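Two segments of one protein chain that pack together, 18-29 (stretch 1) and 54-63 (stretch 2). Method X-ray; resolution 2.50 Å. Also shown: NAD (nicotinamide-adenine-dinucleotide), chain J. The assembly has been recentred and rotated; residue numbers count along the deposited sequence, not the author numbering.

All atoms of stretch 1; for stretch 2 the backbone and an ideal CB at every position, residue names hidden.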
ATOM      1  N   GLY B  18       2.982  34.381   2.599  1.00 31.28           N
ATOM      2  CA  GLY B  18       3.876  33.361   3.131  1.00 31.81           C
ATOM      3  C   GLY B  18       5.101  33.307   2.244  1.00 36.70           C
ATOM      4  O   GLY B  18       4.987  33.067   1.042  1.00 35.45           O
ATOM      5  N   LEU B  19       6.263  33.633   2.802  1.00 35.05           N
ATOM      6  CA  LEU B  19       7.500  33.663   2.017  1.00 34.85           C
ATOM      7  C   LEU B  19       8.572  32.675   2.466  1.00 36.72           C
ATOM      8  O   LEU B  19       9.728  33.063   2.687  1.00 35.82           O
ATOM      9  CB  LEU B  19       8.065  35.096   1.933  1.00 34.98           C
ATOM     10  CG  LEU B  19       7.142  36.153   1.358  1.00 39.57           C
ATOM     11  CD1 LEU B  19       7.680  37.502   1.646  1.00 40.23           C
ATOM     12  CD2 LEU B  19       6.954  35.981  -0.124  1.00 40.26           C
ATOM     13  N   GLY B  20       8.185  31.409   2.570  1.00 32.42           N
ATOM     14  CA  GLY B  20       9.113  30.334   2.911  1.00 31.95           C
ATOM     15  C   GLY B  20       9.626  29.635   1.673  1.00 34.71           C
ATOM     16  O   GLY B  20       9.776  30.267   0.621  1.00 34.29           O
ATOM     17  N   TYR B  21       9.859  28.326   1.786  1.00 32.39           N
ATOM     18  CA  TYR B  21      10.361  27.473   0.701  1.00 34.00           C
ATOM     19  C   TYR B  21       9.459  27.382  -0.516  1.00 37.32           C
ATOM     20  O   TYR B  21       9.950  27.203  -1.628  1.00 35.41           O
ATOM     21  CB  TYR B  21      10.803  26.091   1.228  1.00 36.69           C
ATOM     22  CG  TYR B  21      12.185  26.171   1.844  1.00 40.48           C
ATOM     23  CD1 TYR B  21      13.329  26.011   1.063  1.00 42.73           C
ATOM     24  CD2 TYR B  21      12.354  26.484   3.192  1.00 42.02           C
ATOM     25  CE1 TYR B  21      14.608  26.139   1.609  1.00 44.93           C
ATOM     26  CE2 TYR B  21      13.630  26.636   3.748  1.00 43.43           C
ATOM     27  CZ  TYR B  21      14.754  26.453   2.956  1.00 53.43           C
ATOM     28  OH  TYR B  21      16.014  26.588   3.499  1.00 56.35           O
ATOM     29  N   ILE B  22       8.152  27.571  -0.309  1.00 35.76           N
ATOM     30  CA  ILE B  22       7.136  27.583  -1.364  1.00 36.23           C
ATOM     31  C   ILE B  22       6.908  29.024  -1.895  1.00 42.17           C
ATOM     32  O   ILE B  22       7.102  29.264  -3.086  1.00 42.86           O
ATOM     33  CB  ILE B  22       5.822  26.906  -0.862  1.00 38.50           C
ATOM     34  CG1 ILE B  22       5.986  25.400  -0.580  1.00 39.45           C
ATOM     35  CG2 ILE B  22       4.663  27.200  -1.779  1.00 36.56           C
ATOM     36  CD1 ILE B  22       6.192  24.501  -1.808  1.00 54.15           C
ATOM     37  N   GLY B  23       6.514  29.943  -1.002  1.00 37.87           N
ATOM     38  CA  GLY B  23       6.168  31.329  -1.308  1.00 36.21           C
ATOM     39  C   GLY B  23       7.252  32.205  -1.897  1.00 40.55           C
ATOM     40  O   GLY B  23       6.985  32.914  -2.866  1.00 41.65           O
ATOM     41  N   LEU B  24       8.460  32.220  -1.303  1.00 36.54           N
ATOM     42  CA  LEU B  24       9.547  33.058  -1.807  1.00 36.28           C
ATOM     43  C   LEU B  24       9.954  32.703  -3.250  1.00 40.73           C
ATOM     44  O   LEU B  24       9.863  33.598  -4.092  1.00 42.65           O
ATOM     45  CB  LEU B  24      10.763  33.100  -0.854  1.00 36.12           C
ATOM     46  CG  LEU B  24      11.939  33.985  -1.286  1.00 38.77           C
ATOM     47  CD1 LEU B  24      11.515  35.460  -1.388  1.00 38.82           C
ATOM     48  CD2 LEU B  24      13.131  33.791  -0.366  1.00 36.04           C
ATOM     49  N   PRO B  25      10.317  31.440  -3.594  1.00 35.95           N
ATOM     50  CA  PRO B  25      10.633  31.125  -5.001  1.00 36.74           C
ATOM     51  C   PRO B  25       9.491  31.415  -5.977  1.00 42.27           C
ATOM     52  O   PRO B  25       9.758  31.894  -7.081  1.00 43.04           O
ATOM     53  CB  PRO B  25      10.961  29.631  -4.954  1.00 38.31           C
ATOM     54  CG  PRO B  25      11.427  29.404  -3.554  1.00 42.31           C
ATOM     55  CD  PRO B  25      10.484  30.238  -2.753  1.00 37.69           C
ATOM     56  N   THR B  26       8.227  31.171  -5.553  1.00 38.05           N
ATOM     57  CA  THR B  26       7.012  31.451  -6.332  1.00 37.86           C
ATOM     58  C   THR B  26       6.897  32.960  -6.620  1.00 42.14           C
ATOM     59  O   THR B  26       6.626  33.321  -7.761  1.00 40.84           O
ATOM     60  CB  THR B  26       5.778  30.855  -5.624  1.00 38.18           C
ATOM     61  OG1 THR B  26       5.946  29.435  -5.517  1.00 45.59           O
ATOM     62  CG2 THR B  26       4.463  31.194  -6.312  1.00 22.34           C
ATOM     63  N   SER B  27       7.080  33.827  -5.603  1.00 39.23           N
ATOM     64  CA  SER B  27       7.061  35.285  -5.780  1.00 39.20           C
ATOM     65  C   SER B  27       8.156  35.678  -6.772  1.00 41.81           C
ATOM     66  O   SER B  27       7.899  36.443  -7.696  1.00 40.14           O
ATOM     67  CB  SER B  27       7.349  35.983  -4.455  1.00 44.13           C
ATOM     68  OG  SER B  27       6.487  35.510  -3.441  1.00 60.71           O
ATOM     69  N   ILE B  28       9.368  35.117  -6.585  1.00 38.97           N
ATOM     70  CA  ILE B  28      10.529  35.371  -7.432  1.00 39.65           C
ATOM     71  C   ILE B  28      10.224  34.984  -8.895  1.00 47.91           C
ATOM     72  O   ILE B  28      10.526  35.755  -9.800  1.00 48.57           O
ATOM     73  CB  ILE B  28      11.823  34.720  -6.820  1.00 41.22           C
ATOM     74  CG1 ILE B  28      12.321  35.547  -5.620  1.00 40.38           C
ATOM     75  CG2 ILE B  28      12.952  34.526  -7.862  1.00 39.90           C
ATOM     76  CD1 ILE B  28      13.375  34.831  -4.709  1.00 50.19           C
ATOM     77  N   MET B  29       9.571  33.833  -9.095  1.00 46.65           N
ATOM     78  CA  MET B  29       9.189  33.283 -10.386  1.00 47.47           C
ATOM     79  C   MET B  29       8.208  34.152 -11.200  1.00 54.50           C
ATOM     80  O   MET B  29       8.457  34.398 -12.383  1.00 54.81           O
ATOM     81  CB  MET B  29       8.669  31.857 -10.217  1.00 49.64           C
ATOM     82  CG  MET B  29       8.618  31.088 -11.516  1.00 53.92           C
ATOM     83  SD  MET B  29      10.136  31.153 -12.519  1.00 58.12           S
ATOM     84  CE  MET B  29      10.909  29.743 -12.016  1.00 54.73           C
ATOM     85  N   UNK B  54      18.898  40.096   0.791  1.00 50.68           N
ATOM     86  CA  UNK B  54      19.234  38.680   0.962  1.00 49.95           C
ATOM     87  C   UNK B  54      17.997  37.780   1.029  1.00 53.03           C
ATOM     88  O   UNK B  54      17.003  38.144   1.664  1.00 52.21           O
ATOM     89  CB  UNK B  54      20.067  38.497   2.232  1.00 49.95           C
ATOM     90  N   UNK B  55      18.062  36.591   0.388  1.00 48.64           N
ATOM     91  CA  UNK B  55      16.975  35.612   0.460  1.00 47.12           C
ATOM     92  C   UNK B  55      16.922  35.037   1.878  1.00 50.28           C
ATOM     93  O   UNK B  55      17.958  34.891   2.526  1.00 48.29           O
ATOM     94  CB  UNK B  55      17.166  34.500  -0.573  1.00 47.12           C
ATOM     95  N   UNK B  56      15.700  34.756   2.364  1.00 47.43           N
ATOM     96  CA  UNK B  56      15.446  34.226   3.699  1.00 46.52           C
ATOM     97  C   UNK B  56      15.523  32.684   3.739  1.00 48.66           C
ATOM     98  O   UNK B  56      15.410  32.102   4.816  1.00 49.72           O
ATOM     99  CB  UNK B  56      14.072  34.693   4.184  1.00 46.52           C
ATOM    100  N   UNK B  57      15.709  32.027   2.581  1.00 42.58           N
ATOM    101  CA  UNK B  57      15.794  30.563   2.469  1.00 41.35           C
ATOM    102  C   UNK B  57      17.146  30.126   1.864  1.00 46.47           C
ATOM    103  O   UNK B  57      17.881  30.945   1.298  1.00 45.53           O
ATOM    104  CB  UNK B  57      14.641  30.034   1.614  1.00 41.35           C
ATOM    105  N   UNK B  58      17.469  28.844   2.016  1.00 44.44           N
ATOM    106  CA  UNK B  58      18.682  28.231   1.503  1.00 44.58           C
ATOM    107  C   UNK B  58      18.307  27.448   0.232  1.00 48.99           C
ATOM    108  O   UNK B  58      17.649  26.405   0.298  1.00 49.53           O
ATOM    109  CB  UNK B  58      19.332  27.326   2.551  1.00 44.58           C
ATOM    110  N   UNK B  59      18.626  28.035  -0.934  1.00 44.26           N
ATOM    111  CA  UNK B  59      18.434  27.418  -2.231  1.00 42.87           C
ATOM    112  C   UNK B  59      19.520  27.939  -3.192  1.00 48.49           C
ATOM    113  O   UNK B  59      19.514  29.133  -3.511  1.00 49.31           O
ATOM    114  CB  UNK B  59      17.031  27.707  -2.768  1.00 42.87           C
ATOM    115  N   UNK B  60      20.425  27.053  -3.693  1.00 44.64           N
ATOM    116  CA  UNK B  60      21.461  27.491  -4.653  1.00 43.81           C
ATOM    117  C   UNK B  60      20.898  28.211  -5.868  1.00 48.05           C
ATOM    118  O   UNK B  60      19.909  27.771  -6.455  1.00 49.26           O
ATOM    119  CB  UNK B  60      22.273  26.284  -5.127  1.00 43.81           C
ATOM    120  N   UNK B  61      21.572  29.267  -6.261  1.00 42.48           N
ATOM    121  CA  UNK B  61      21.204  30.056  -7.427  1.00 41.56           C
ATOM    122  C   UNK B  61      20.061  31.030  -7.267  1.00 46.92           C
ATOM    123  O   UNK B  61      19.890  31.898  -8.123  1.00 47.26           O
ATOM    124  CB  UNK B  61      20.854  29.102  -8.570  1.00 41.56           C
ATOM    125  N   UNK B  62      19.281  30.916  -6.173  1.00 44.40           N
ATOM    126  CA  UNK B  62      18.114  31.774  -5.946  1.00 43.78           C
ATOM    127  C   UNK B  62      18.480  33.211  -5.630  1.00 46.98           C
ATOM    128  O   UNK B  62      17.827  34.125  -6.146  1.00 47.84           O
ATOM    129  CB  UNK B  62      17.267  31.209  -4.804  1.00 43.78           C
ATOM    130  N   UNK B  63      19.536  33.417  -4.826  1.00 41.98           N
ATOM    131  CA  UNK B  63      20.045  34.748  -4.448  1.00 41.94           C
ATOM    132  C   UNK B  63      20.289  35.626  -5.682  1.00 48.28           C
ATOM    133  O   UNK B  63      19.913  36.800  -5.678  1.00 48.86           O
ATOM    134  CB  UNK B  63      21.340  34.611  -3.645  1.00 41.94           C
TER
HETATM  135  PA  NAD J 500       7.817  27.660   5.552  1.00 39.00           P
HETATM  136  O1A NAD J 500       7.745  27.534   7.022  1.00 39.55           O
HETATM  137  O2A NAD J 500       9.204  27.532   5.057  1.00 40.31           O
HETATM  138  O5B NAD J 500       7.216  29.091   5.131  1.00 39.42           O
HETATM  139  C5B NAD J 500       6.037  29.598   5.697  1.00 35.96           C
HETATM  140  C4B NAD J 500       6.192  31.097   5.797  1.00 34.92           C
HETATM  141  O4B NAD J 500       4.915  31.691   5.902  1.00 33.45           O
HETATM  142  C3B NAD J 500       7.022  31.537   7.010  1.00 38.63           C
HETATM  143  O3B NAD J 500       7.971  32.515   6.598  1.00 37.86           O
HETATM  144  C2B NAD J 500       5.985  32.217   7.895  1.00 38.32           C
HETATM  145  O2B NAD J 500       6.513  33.258   8.690  1.00 37.14           O
HETATM  146  C1B NAD J 500       4.970  32.719   6.882  1.00 36.66           C
HETATM  147  N9A NAD J 500       3.650  32.906   7.502  1.00 38.19           N
HETATM  148  C8A NAD J 500       3.067  32.085   8.443  1.00 40.20           C
HETATM  149  N7A NAD J 500       1.810  32.522   8.682  1.00 38.90           N
HETATM  150  C5A NAD J 500       1.595  33.615   7.910  1.00 39.76           C
HETATM  151  C6A NAD J 500       0.491  34.459   7.780  1.00 41.52           C
HETATM  152  N6A NAD J 500      -0.598  34.206   8.513  1.00 42.49           N
HETATM  153  N1A NAD J 500       0.551  35.528   6.889  1.00 37.22           N
HETATM  154  C2A NAD J 500       1.688  35.747   6.128  1.00 33.76           C
HETATM  155  N3A NAD J 500       2.779  34.910   6.264  1.00 35.75           N
HETATM  156  C4A NAD J 500       2.733  33.861   7.140  1.00 37.47           C
HETATM  157  O3  NAD J 500       6.816  26.571   4.893  1.00 45.53           O
HETATM  158  PN  NAD J 500       6.944  26.039   3.384  1.00 46.36           P
HETATM  159  O1N NAD J 500       7.959  24.955   3.375  1.00 51.18           O
HETATM  160  O2N NAD J 500       7.067  27.192   2.458  1.00 45.63           O
HETATM  161  O5D NAD J 500       5.546  25.326   3.149  1.00 51.08           O
HETATM  162  C5D NAD J 500       4.338  25.922   3.545  1.00 58.41           C
HETATM  163  C4D NAD J 500       3.237  24.877   3.400  1.00 65.77           C
HETATM  164  O4D NAD J 500       3.140  24.451   2.049  1.00 69.99           O
HETATM  165  C3D NAD J 500       3.511  23.573   4.151  1.00 66.66           C
HETATM  166  O3D NAD J 500       3.333  23.606   5.555  1.00 69.41           O
HETATM  167  C2D NAD J 500       2.523  22.669   3.457  1.00 65.08           C
HETATM  168  O2D NAD J 500       1.224  23.086   3.786  1.00 61.08           O
HETATM  169  C1D NAD J 500       2.723  23.093   2.011  1.00 70.12           C
HETATM  170  N1N NAD J 500       3.726  22.177   1.422  1.00 73.05           N
HETATM  171  C2N NAD J 500       5.066  22.490   1.368  1.00 74.66           C
HETATM  172  C3N NAD J 500       5.976  21.567   0.830  1.00 78.16           C
HETATM  173  C7N NAD J 500       7.330  22.024   0.360  1.00 79.86           C
HETATM  174  O7N NAD J 500       7.776  21.566  -0.902  1.00 79.40           O
HETATM  175  N7N NAD J 500       8.080  22.812   1.141  1.00 79.98           N
HETATM  176  C4N NAD J 500       5.520  20.319   0.383  1.00 78.98           C
HETATM  177  C5N NAD J 500       4.168  19.991   0.475  1.00 78.38           C
HETATM  178  C6N NAD J 500       3.290  20.933   1.014  1.00 76.03           C

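Position 54 lies beyond the reach of stretch 1, with nothing of it within 5.5 Å of the ideal CB, so this contact sets no rule there and many residues would do. The deposited residue is Gln54, whose OE1 is hydrogen-bonded elsewhere in the structure.

At 55 the CA-to-CB bond points toward stretch 1, and the ideal CB sits 4.1 Å from Leu24 CD2. Leu24 and Ile28 offer only hydrocarbon here, so a medium-sized apolar side chain such as Val, Ile or Leu would suit. Ile55 is found: its CB packs 3.9 Å from Leu24 CD2, while its CG2 reaches to 4.2 Å from Ile28 CD1.

Position 56 also faces stretch 1, but its surroundings are mixed. Its ideal CB is 4.7 Å from Leu24 CD2. The same ideal CB is 4.9 Å from Leu19 O, a carbonyl acceptor that a short polar side chain could approach; Ser, Thr or Asn would be reasonable, and Ala would be tolerated by the leucine methyl. The deposited Ser56 has its chi1 in p. Its OG stands 3.6 Å from Leu19 O, and a water closes that gap, donating to Leu19 O at 2.8 Å from its own oxygen and hydrogen-bonding with Ser56 OG at the same 2.8 Å. The hydroxyl also rests 3.7 Å (OG) from Leu24 CD2, so one small group serves both surroundings.

Position 57 is the centre of the contact. Its ideal CB points toward stretch 1, 3.8 Å from Tyr21 CZ and 4.5 Å from Leu24 CD2, between an aromatic face and an aliphatic side chain. Apolar residues are called for, and a beta-branched one would spread over both; Val, Ile or Leu are candidates. Ile57 covers one ring face, its CB 3.8 Å from the centroid of the Tyr21 ring in a CH-pi contact. Its CD1 lies 3.6 Å from Tyr21 CD1 and 3.9 Å from Pro25 CG, its CG1 is 3.9 Å from Leu24 CD2, and its CG2 is 3.7 Å from Gly20 C.

At 58 the backbone does the work: the amide N of 58 donates to Tyr21 OH at 3.1 Å, a bond any residue but proline could make. The CB runs sideways, so a polar side chain leading into open space suits; Glu58 does this.

Position 59 points its CB toward stretch 1, but the ideal CB is 5.2 Å from Tyr21 CE1, so stretch 1 asks little and polar or apolar side chains would both do. Glu59 answers to partners elsewhere in the structure.

Positions 60 and 61 are out of reach. The phi of -54° at 60 would allow proline as well as many other residues; Pro60 is deposited. A phi of 78° at 61 favours glycine, and Gly61 occupies the N-cap position.

Position 62 opens the helix with its CB toward stretch 1, 5.3 Å from Ile28 CD1, leaving room for a long apolar side chain such as Leu or Met. Leu62 fills it: CG lies 3.9 Å from Ile28 CD1, and CD2 is 4.1 Å from Pro25 CG.

Position 63 points away, so a polar residue fits, and Gln63 is present.

Stretch 2 (54-63) QISIEEPGLQ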
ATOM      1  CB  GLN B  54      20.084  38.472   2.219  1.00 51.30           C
ATOM      2  CG  GLN B  54      21.488  39.084   2.159  1.00 66.42           C
ATOM      3  CD  GLN B  54      22.363  38.563   3.278  1.00 84.52           C
ATOM      4  OE1 GLN B  54      21.998  38.581   4.466  1.00 81.55           O
ATOM      5  NE2 GLN B  54      23.544  38.084   2.918  1.00 70.23           N
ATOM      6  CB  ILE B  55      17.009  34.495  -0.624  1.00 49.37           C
ATOM      7  CG1 ILE B  55      18.356  33.745  -0.688  1.00 48.84           C
ATOM      8  CG2 ILE B  55      16.552  35.014  -1.970  1.00 49.34           C
ATOM      9  CD1 ILE B  55      18.345  32.441  -1.517  1.00 45.47           C
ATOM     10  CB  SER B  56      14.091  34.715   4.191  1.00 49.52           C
ATOM     11  OG  SER B  56      13.078  34.353   3.266  1.00 58.14           O
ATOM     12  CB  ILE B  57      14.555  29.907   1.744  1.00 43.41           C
ATOM     13  CG1 ILE B  57      14.498  30.227   0.234  1.00 43.70           C
ATOM     14  CG2 ILE B  57      13.241  30.245   2.432  1.00 42.06           C
ATOM     15  CD1 ILE B  57      13.976  29.123  -0.619  1.00 46.93           C
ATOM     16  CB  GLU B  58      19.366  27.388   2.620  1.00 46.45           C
ATOM     17  CG  GLU B  58      20.034  26.065   2.248  1.00 60.98           C
ATOM     18  CD  GLU B  58      21.539  26.084   2.039  1.00 84.09           C
ATOM     19  OE1 GLU B  58      22.271  26.463   2.984  1.00 85.26           O
ATOM     20  OE2 GLU B  58      21.989  25.664   0.947  1.00 67.94           O
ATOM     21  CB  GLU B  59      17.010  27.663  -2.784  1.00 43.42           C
ATOM     22  CG  GLU B  59      16.789  27.168  -4.214  1.00 41.27           C
ATOM     23  CD  GLU B  59      16.748  25.675  -4.502  1.00 55.72           C
ATOM     24  OE1 GLU B  59      16.709  24.857  -3.548  1.00 31.17           O
ATOM     25  OE2 GLU B  59      16.698  25.330  -5.706  1.00 54.54           O
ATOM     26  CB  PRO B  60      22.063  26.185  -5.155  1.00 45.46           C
ATOM     27  CG  PRO B  60      21.248  25.072  -4.591  1.00 50.16           C
ATOM     28  CD  PRO B  60      20.565  25.617  -3.384  1.00 46.40           C
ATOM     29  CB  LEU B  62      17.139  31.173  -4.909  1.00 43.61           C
ATOM     30  CG  LEU B  62      15.718  31.768  -4.869  1.00 48.35           C
ATOM     31  CD1 LEU B  62      14.879  31.316  -6.063  1.00 48.69           C
ATOM     32  CD2 LEU B  62      15.000  31.428  -3.550  1.00 49.08           C
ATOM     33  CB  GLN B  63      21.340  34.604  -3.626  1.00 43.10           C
ATOM     34  CG  GLN B  63      21.967  35.915  -3.158  1.00 52.44           C
ATOM     35  CD  GLN B  63      21.086  36.713  -2.231  1.00 67.05           C
ATOM     36  OE1 GLN B  63      20.590  37.775  -2.600  1.00 58.64           O
ATOM     37  NE2 GLN B  63      20.885  36.222  -1.009  1.00 57.67           N
TER
HETATM   38  O   HOH W   1      11.652  32.358   4.615  1.00 45.87           O
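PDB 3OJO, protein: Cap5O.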